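Local coordinates for protein polyketide biosynthesis 3-hydroxy-3-methylglutaryl-ACP synthase PksG (PDB 4YXT) that catalyses the aldol condensation of an acetyl group carried by an acyl-carrier protein with a beta-ketothioester polyketide intermediate during biosynthesis of the antibiotic bacillaene, at residues P61-L66 with D72-L77; L229-Q232 with G237-Y240; G322-S325 with C331-F334. The protein carries 1 engineered substitution. All blocks are in the same frame, centred on the assembly; numbering follows the deposited sequence.

Contact 1: residues P61-L66 with D72-L77; sequences PIIDAL and DRIELL
Directly after Ile-74, the residue that packs against both Ile-63 and Leu-66, OE1 of Glu-75 is gripped by three groups: the hydroxyl of Ser-133, and Tyr-193 and Arg-234 of the second subunit, the last through a salt bridge. Glu-75 thus ties strand 74-80 to the dimer interface, while Ile-74 meets the C-terminal part of helix 51-64 and Leu-66 after it. CD1 of Ile-74 is the meeting point. Ile-63 CD1 lies 4.5 Å from Ile-74 CD1, and Leu-66 CD1 approaches the same Ile-74 CD1 to 4.4 Å. The second torsion of Ile-63, -46°, bends CD1 off the line of the chain and brings it closer to the strand than its CB alone would suggest. The amide of Leu-66 bonds to Ile-63 O at 3.0 Å, which keeps the backbone turned here, with both side chains reaching Ile-74. Leu-176 of strand 170-178 touches both Leu-66 and Ile-74. The helix belongs to the crossover between the parallel strands 5-12 and 74-80 of the thiolase fold. The contact is light: only methyl groups meet, in an apolar cluster shared with Leu-176, and any hold comes from dispersion and the exclusion of water.

Contact 2: residues L229-Q232 with G237-Y240; sequences LEYQ and GANY
The last turns of helix 213-234 and the irregular chain that doubles back after it come closest at Gln-232 and Ala-238, whose CA atoms are 5.3 Å apart. Gly-237, with a positive phi, precedes this approach, and Ala-238 directs its methyl at the helix. Two consecutive helical residues receive Ala-238, one with its aromatic ring and the other with its amide. The methyl comes to the edge of the Tyr-231 ring, close to the ring plane: Ala-238 CB is 3.7 Å from Tyr-231 CE1 and 3.9 Å from Tyr-231 CD1, so it rests at the CD1-CE1 edge, not over a face. With CG anti to the backbone N (chi1 -179°), the tyrosine swings its ring off the helix far enough for this edge to reach the loop. Gln-232 instead runs out in an extended chain past the alanine. Its CG passes 4.0 Å from Ala-238 CB, and its amide then closes on the backbone, Gln-232 NE2 donating to Ala-238 O at 2.9 Å. The bond is nearly straight at the hydrogen (168°), and the acceptor lies in the plane of the glutamine amide, although the donor is tilted 27° from the plane of the carbonyl. One side chain therefore satisfies a loop carbonyl and also packs its CG beside the alanine methyl. Farther in, Tyr-231 OH bonds to Ser-336 OG of strand 331-339, and its ring packs edge-to-face with Phe-334 of that strand. Tyr-240 packs edge-to-face with Phe-228 of helix 213-234 and touches Met-264 and Met-265 of helix 254-267, setting the loop between two helices just ahead of strand 246-249.

Contact 3: residues G322-S325 with C331-F334; sequences GCFS and CSEF
Phe-334 lies along the backbone of Gly-322 and Cys-323 in an antiparallel beta hairpin, made of strands 319-327 and 331-339 in the C-terminal half of the thiolase fold. Its CB is 3.9 Å from Cys-323 O, and CG, anti to the backbone N (chi1 -178°), carries the ring on along the neighbouring strand. Phe-334 CD2 comes to 3.4 Å from Cys-323 O, and CE2 passes beside the backbone N of the same cysteine. At the tip, Phe-334 CZ rests 3.9 Å from Gly-322 CA, where glycine puts no side chain in the way. The CB of Phe-324 arrives at the ring edge, 4.2 Å from Phe-334 CD2; these two phenylalanines form a non-hydrogen-bonded pair. One step on, Ser-325 and Glu-333 form the hydrogen-bonded pair: Ser-325 N donates to Glu-333 O at 2.8 Å, nearly straight at the hydrogen (174°), and Glu-333 N returns a bond to Ser-325 O at 3.0 Å. Their side chains leave by the other face, where the carboxylate of Glu-333 accepts a hydrogen bond from Tyr-115 OH and forms a salt bridge with Arg-106 of the second subunit. On the phenylalanine face, the Phe-324 side chain lies about 5 Å from that of His-250, a proton donor/acceptor by similarity, so the hairpin probably helps to frame the active site. On the far side of the phenylalanine pair from Ser-325, Cys-323 O takes a CA-H...O contact from Phe-334 CA at 3.1 Å.

In the fold
The three contacts follow one another along the chain, contact 1 in its N-terminal part and contact 3 in its C-terminal part. Contacts 1 and 3 both reach the mixed sheet that runs through both halves of the chain, through strand 74-80 near one margin and strands 319-327 and 331-339 near the other, with centres about 26 Å apart. Each also touches the second subunit. Contact 2 lies about 34 Å from contact 1 between centres but only about 12 Å from contact 3, which it touches through Tyr-231 and Phe-334. Helix 213-234 and its following loop thus pack onto the hairpin that borders the probable catalytic residues. Contacts 1 and 2 both lie away from that site, contact 2 nearing it only through the hairpin.

Contact 1: residues P61-L66 with D72-L77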
loop_
_atom_site.group_PDB
_atom_site.type_symbol
_atom_site.label_atom_id
_atom_site.label_comp_id
_atom_site.label_asym_id
_atom_site.label_seq_id
_atom_site.Cartn_x
_atom_site.Cartn_y
_atom_site.Cartn_z
ATOM N N PRO A 61 -15.874 -17.247 2.053
ATOM C CA PRO A 61 -17.314 -17.332 1.999
ATOM C C PRO A 61 -17.974 -16.337 1.045
ATOM O O PRO A 61 -19.040 -16.614 0.492
ATOM C CB PRO A 61 -17.727 -17.109 3.462
ATOM C CG PRO A 61 -16.573 -17.682 4.248
ATOM C CD PRO A 61 -15.393 -17.214 3.447
ATOM N N ILE A 62 -17.331 -15.203 0.821
ATOM C CA ILE A 62 -17.813 -14.284 -0.164
ATOM C C ILE A 62 -17.630 -14.898 -1.523
ATOM O O ILE A 62 -18.568 -14.994 -2.293
ATOM C CB ILE A 62 -17.082 -12.948 -0.130
ATOM C CG1 ILE A 62 -17.297 -12.259 1.218
ATOM C CG2 ILE A 62 -17.623 -12.082 -1.266
ATOM C CD1 ILE A 62 -16.602 -10.908 1.311
ATOM N N ILE A 63 -16.438 -15.383 -1.788
ATOM C CA ILE A 63 -16.158 -15.869 -3.110
ATOM C C ILE A 63 -17.032 -17.113 -3.408
ATOM O O ILE A 63 -17.575 -17.254 -4.516
ATOM C CB ILE A 63 -14.650 -16.098 -3.297
ATOM C CG1 ILE A 63 -13.866 -14.766 -3.212
ATOM C CG2 ILE A 63 -14.382 -16.741 -4.625
ATOM C CD1 ILE A 63 -14.468 -13.617 -4.005
ATOM N N ASP A 64 -17.226 -17.970 -2.407
ATOM C CA ASP A 64 -18.056 -19.174 -2.627
ATOM C C ASP A 64 -19.468 -18.788 -2.971
ATOM O O ASP A 64 -20.102 -19.472 -3.752
ATOM C CB ASP A 64 -18.047 -20.113 -1.443
ATOM C CG ASP A 64 -16.735 -20.797 -1.279
ATOM O OD1 ASP A 64 -15.912 -20.680 -2.208
ATOM O OD2 ASP A 64 -16.520 -21.456 -0.232
ATOM N N ALA A 65 -19.961 -17.659 -2.466
ATOM C CA ALA A 65 -21.357 -17.304 -2.783
ATOM C C ALA A 65 -21.512 -16.697 -4.196
ATOM O O ALA A 65 -22.633 -16.465 -4.630
ATOM C CB ALA A 65 -21.950 -16.382 -1.716
ATOM N N LEU A 66 -20.421 -16.460 -4.925
ATOM C CA LEU A 66 -20.540 -15.793 -6.227
ATOM C C LEU A 66 -20.532 -16.798 -7.370
ATOM O O LEU A 66 -19.889 -17.848 -7.306
ATOM C CB LEU A 66 -19.383 -14.796 -6.486
ATOM C CG LEU A 66 -18.953 -13.746 -5.457
ATOM C CD1 LEU A 66 -17.581 -13.165 -5.820
ATOM C CD2 LEU A 66 -19.994 -12.661 -5.393
ATOM N N ASP A 72 -14.821 -14.009 -11.763
ATOM C CA ASP A 72 -13.884 -13.490 -12.739
ATOM C C ASP A 72 -13.936 -11.989 -12.969
ATOM O O ASP A 72 -13.029 -11.453 -13.525
ATOM C CB ASP A 72 -13.994 -14.239 -14.039
ATOM C CG ASP A 72 -13.287 -15.575 -13.986
ATOM O OD1 ASP A 72 -12.579 -15.902 -12.985
ATOM O OD2 ASP A 72 -13.416 -16.310 -14.979
ATOM N N ARG A 73 -14.953 -11.289 -12.489
ATOM C CA ARG A 73 -14.911 -9.826 -12.552
ATOM C C ARG A 73 -14.111 -9.141 -11.404
ATOM O O ARG A 73 -13.940 -7.902 -11.445
ATOM C CB ARG A 73 -16.329 -9.243 -12.673
ATOM C CG ARG A 73 -16.988 -9.495 -14.014
ATOM C CD ARG A 73 -18.408 -8.964 -13.995
ATOM N NE ARG A 73 -18.813 -8.427 -15.302
ATOM C CZ ARG A 73 -19.409 -9.129 -16.271
ATOM N NH1 ARG A 73 -19.692 -10.424 -16.108
ATOM N NH2 ARG A 73 -19.727 -8.529 -17.416
ATOM N N ILE A 74 -13.650 -9.892 -10.391
ATOM C CA ILE A 74 -12.762 -9.286 -9.402
ATOM C C ILE A 74 -11.494 -8.911 -10.171
ATOM O O ILE A 74 -10.743 -9.803 -10.573
ATOM C CB ILE A 74 -12.207 -10.184 -8.256
ATOM C CG1 ILE A 74 -13.233 -11.046 -7.528
ATOM C CG2 ILE A 74 -11.490 -9.291 -7.236
ATOM C CD1 ILE A 74 -14.455 -10.354 -7.057
ATOM N N GLU A 75 -11.245 -7.629 -10.357
ATOM C CA GLU A 75 -10.009 -7.190 -10.999
ATOM C C GLU A 75 -9.026 -6.323 -10.176
ATOM O O GLU A 75 -8.047 -5.869 -10.712
ATOM C CB GLU A 75 -10.403 -6.428 -12.205
ATOM C CG GLU A 75 -10.797 -7.368 -13.290
ATOM C CD GLU A 75 -11.436 -6.633 -14.402
ATOM O OE1 GLU A 75 -11.006 -5.483 -14.687
ATOM O OE2 GLU A 75 -12.381 -7.200 -14.934
ATOM N N LEU A 76 -9.328 -6.086 -8.901
ATOM C CA LEU A 76 -8.458 -5.392 -7.966
ATOM C C LEU A 76 -8.464 -6.176 -6.687
ATOM O O LEU A 76 -9.511 -6.377 -6.118
ATOM C CB LEU A 76 -8.990 -3.971 -7.739
ATOM C CG LEU A 76 -8.284 -3.021 -6.781
ATOM C CD1 LEU A 76 -6.842 -2.781 -7.170
ATOM C CD2 LEU A 76 -9.011 -1.684 -6.786
ATOM N N LEU A 77 -7.315 -6.670 -6.251
ATOM C CA LEU A 77 -7.212 -7.263 -4.963
ATOM C C LEU A 77 -6.239 -6.415 -4.123
ATOM O O LEU A 77 -5.090 -6.235 -4.515
ATOM C CB LEU A 77 -6.720 -8.724 -5.082
ATOM C CG LEU A 77 -6.338 -9.336 -3.715
ATOM C CD1 LEU A 77 -7.468 -9.385 -2.726
ATOM C CD2 LEU A 77 -5.754 -10.714 -3.844
#

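Contact 2: residues L229-Q232 with G237-Y240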
loop_
_atom_site.group_PDB
_atom_site.type_symbol
_atom_site.label_atom_id
_atom_site.label_comp_id
_atom_site.label_asym_id
_atom_site.label_seq_id
_atom_site.Cartn_x
_atom_site.Cartn_y
_atom_site.Cartn_z
ATOM N N LEU A 229 -15.503 17.909 10.765
ATOM C CA LEU A 229 -15.377 19.283 10.270
ATOM C C LEU A 229 -15.096 19.285 8.755
ATOM O O LEU A 229 -15.786 20.003 7.942
ATOM C CB LEU A 229 -14.206 19.980 10.979
ATOM C CG LEU A 229 -14.296 21.402 11.521
ATOM C CD1 LEU A 229 -14.447 21.292 13.040
ATOM C CD2 LEU A 229 -13.085 22.283 11.159
ATOM N N GLU A 230 -14.128 18.463 8.327
ATOM C CA GLU A 230 -13.830 18.430 6.873
ATOM C C GLU A 230 -15.045 17.917 6.044
ATOM O O GLU A 230 -15.446 18.514 5.023
ATOM C CB GLU A 230 -12.564 17.640 6.582
ATOM C CG GLU A 230 -11.316 18.159 7.303
ATOM C CD GLU A 230 -10.617 19.339 6.577
ATOM O OE1 GLU A 230 -11.210 19.928 5.613
ATOM O OE2 GLU A 230 -9.465 19.675 6.984
ATOM N N TYR A 231 -15.654 16.832 6.510
ATOM C CA TYR A 231 -16.863 16.283 5.875
ATOM C C TYR A 231 -17.968 17.314 5.737
ATOM O O TYR A 231 -18.584 17.430 4.696
ATOM C CB TYR A 231 -17.353 15.136 6.721
ATOM C CG TYR A 231 -18.582 14.416 6.235
ATOM C CD1 TYR A 231 -19.837 14.873 6.593
ATOM C CD2 TYR A 231 -18.495 13.220 5.509
ATOM C CE1 TYR A 231 -20.981 14.215 6.211
ATOM C CE2 TYR A 231 -19.639 12.555 5.121
ATOM C CZ TYR A 231 -20.881 13.063 5.478
ATOM O OH TYR A 231 -22.058 12.447 5.174
ATOM N N GLN A 232 -18.228 18.024 6.826
ATOM C CA GLN A 232 -19.198 19.128 6.866
ATOM C C GLN A 232 -18.869 20.227 5.872
ATOM O O GLN A 232 -19.747 20.766 5.208
ATOM C CB GLN A 232 -19.205 19.775 8.265
ATOM C CG GLN A 232 -19.966 19.008 9.314
ATOM C CD GLN A 232 -20.218 19.846 10.553
ATOM O OE1 GLN A 232 -19.297 20.401 11.136
ATOM N NE2 GLN A 232 -21.465 19.958 10.937
ATOM N N GLY A 237 -25.073 21.053 5.463
ATOM C CA GLY A 237 -26.214 20.550 6.186
ATOM C C GLY A 237 -25.848 19.376 7.064
ATOM O O GLY A 237 -26.699 18.891 7.809
ATOM N N ALA A 238 -24.588 18.913 7.019
ATOM C CA ALA A 238 -24.264 17.661 7.706
ATOM C C ALA A 238 -24.394 17.858 9.196
ATOM O O ALA A 238 -23.799 18.771 9.755
ATOM C CB ALA A 238 -22.877 17.175 7.328
ATOM N N ASN A 239 -25.186 17.003 9.837
ATOM C CA ASN A 239 -25.490 17.135 11.251
ATOM C C ASN A 239 -25.160 15.826 11.952
ATOM O O ASN A 239 -25.665 14.765 11.584
ATOM C CB ASN A 239 -26.987 17.502 11.452
ATOM C CG ASN A 239 -27.312 17.841 12.880
ATOM O OD1 ASN A 239 -27.467 16.967 13.727
ATOM N ND2 ASN A 239 -27.368 19.118 13.170
ATOM N N TYR A 240 -24.257 15.899 12.919
ATOM C CA TYR A 240 -23.724 14.706 13.532
ATOM C C TYR A 240 -24.827 13.847 14.218
ATOM O O TYR A 240 -24.697 12.640 14.325
ATOM C CB TYR A 240 -22.682 15.103 14.547
ATOM C CG TYR A 240 -21.742 14.010 14.952
ATOM C CD1 TYR A 240 -20.724 13.575 14.096
ATOM C CD2 TYR A 240 -21.826 13.423 16.182
ATOM C CE1 TYR A 240 -19.812 12.581 14.485
ATOM C CE2 TYR A 240 -20.928 12.423 16.569
ATOM C CZ TYR A 240 -19.936 11.996 15.722
ATOM O OH TYR A 240 -19.061 10.985 16.169
#

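Contact 3: residues G322-S325 with C331-F334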
loop_
_atom_site.group_PDB
_atom_site.type_symbol
_atom_site.label_atom_id
_atom_site.label_comp_id
_atom_site.label_asym_id
_atom_site.label_seq_id
_atom_site.Cartn_x
_atom_site.Cartn_y
_atom_site.Cartn_z
ATOM N N GLY A 322 -22.484 6.632 9.527
ATOM C CA GLY A 322 -21.318 7.465 9.518
ATOM C C GLY A 322 -20.149 6.649 10.014
ATOM O O GLY A 322 -20.265 5.991 11.049
ATOM N N CYS A 323 -19.008 6.724 9.313
ATOM C CA CYS A 323 -17.827 5.938 9.664
ATOM C C CYS A 323 -16.587 6.780 9.904
ATOM O O CYS A 323 -16.197 7.565 9.058
ATOM C CB CYS A 323 -17.497 4.981 8.541
ATOM S SG CYS A 323 -18.681 3.663 8.182
ATOM N N PHE A 324 -15.896 6.520 11.012
ATOM C CA PHE A 324 -14.680 7.221 11.358
ATOM C C PHE A 324 -13.557 6.258 11.401
ATOM O O PHE A 324 -13.580 5.384 12.201
ATOM C CB PHE A 324 -14.779 7.871 12.734
ATOM C CG PHE A 324 -13.488 8.447 13.209
ATOM C CD1 PHE A 324 -12.896 9.509 12.521
ATOM C CD2 PHE A 324 -12.860 7.937 14.313
ATOM C CE1 PHE A 324 -11.687 10.051 12.934
ATOM C CE2 PHE A 324 -11.651 8.464 14.746
ATOM C CZ PHE A 324 -11.050 9.518 14.050
ATOM N N SER A 325 -12.532 6.490 10.598
ATOM C CA SER A 325 -11.302 5.686 10.583
ATOM C C SER A 325 -10.093 6.435 11.129
ATOM O O SER A 325 -9.889 7.645 10.862
ATOM C CB SER A 325 -11.035 5.282 9.110
ATOM O OG SER A 325 -9.741 4.771 8.869
ATOM N N CYS A 331 -3.102 9.057 9.961
ATOM C CA CYS A 331 -4.088 9.510 8.943
ATOM C C CYS A 331 -5.474 9.080 9.406
ATOM O O CYS A 331 -5.592 8.103 10.187
ATOM C CB CYS A 331 -3.793 8.967 7.491
ATOM S SG CYS A 331 -4.679 9.914 6.198
ATOM N N SER A 332 -6.506 9.776 8.921
ATOM C CA SER A 332 -7.851 9.501 9.342
ATOM C C SER A 332 -8.883 9.959 8.304
ATOM O O SER A 332 -8.566 10.708 7.392
ATOM C CB SER A 332 -8.139 10.144 10.714
ATOM O OG SER A 332 -8.075 11.557 10.718
ATOM N N GLU A 333 -10.114 9.465 8.431
ATOM C CA GLU A 333 -11.159 9.787 7.491
ATOM C C GLU A 333 -12.560 9.522 8.078
ATOM O O GLU A 333 -12.775 8.507 8.725
ATOM C CB GLU A 333 -11.026 9.004 6.188
ATOM C CG GLU A 333 -12.014 9.447 5.052
ATOM C CD GLU A 333 -11.591 8.973 3.622
ATOM O OE1 GLU A 333 -12.389 9.079 2.661
ATOM O OE2 GLU A 333 -10.445 8.493 3.414
ATOM N N PHE A 334 -13.500 10.428 7.774
ATOM C CA PHE A 334 -14.875 10.244 8.097
ATOM C C PHE A 334 -15.631 10.194 6.811
ATOM O O PHE A 334 -15.507 11.078 5.997
ATOM C CB PHE A 334 -15.395 11.385 8.972
ATOM C CG PHE A 334 -16.808 11.213 9.381
ATOM C CD1 PHE A 334 -17.838 11.746 8.612
ATOM C CD2 PHE A 334 -17.126 10.503 10.527
ATOM C CE1 PHE A 334 -19.146 11.560 8.986
ATOM C CE2 PHE A 334 -18.448 10.323 10.920
ATOM C CZ PHE A 334 -19.459 10.829 10.148
#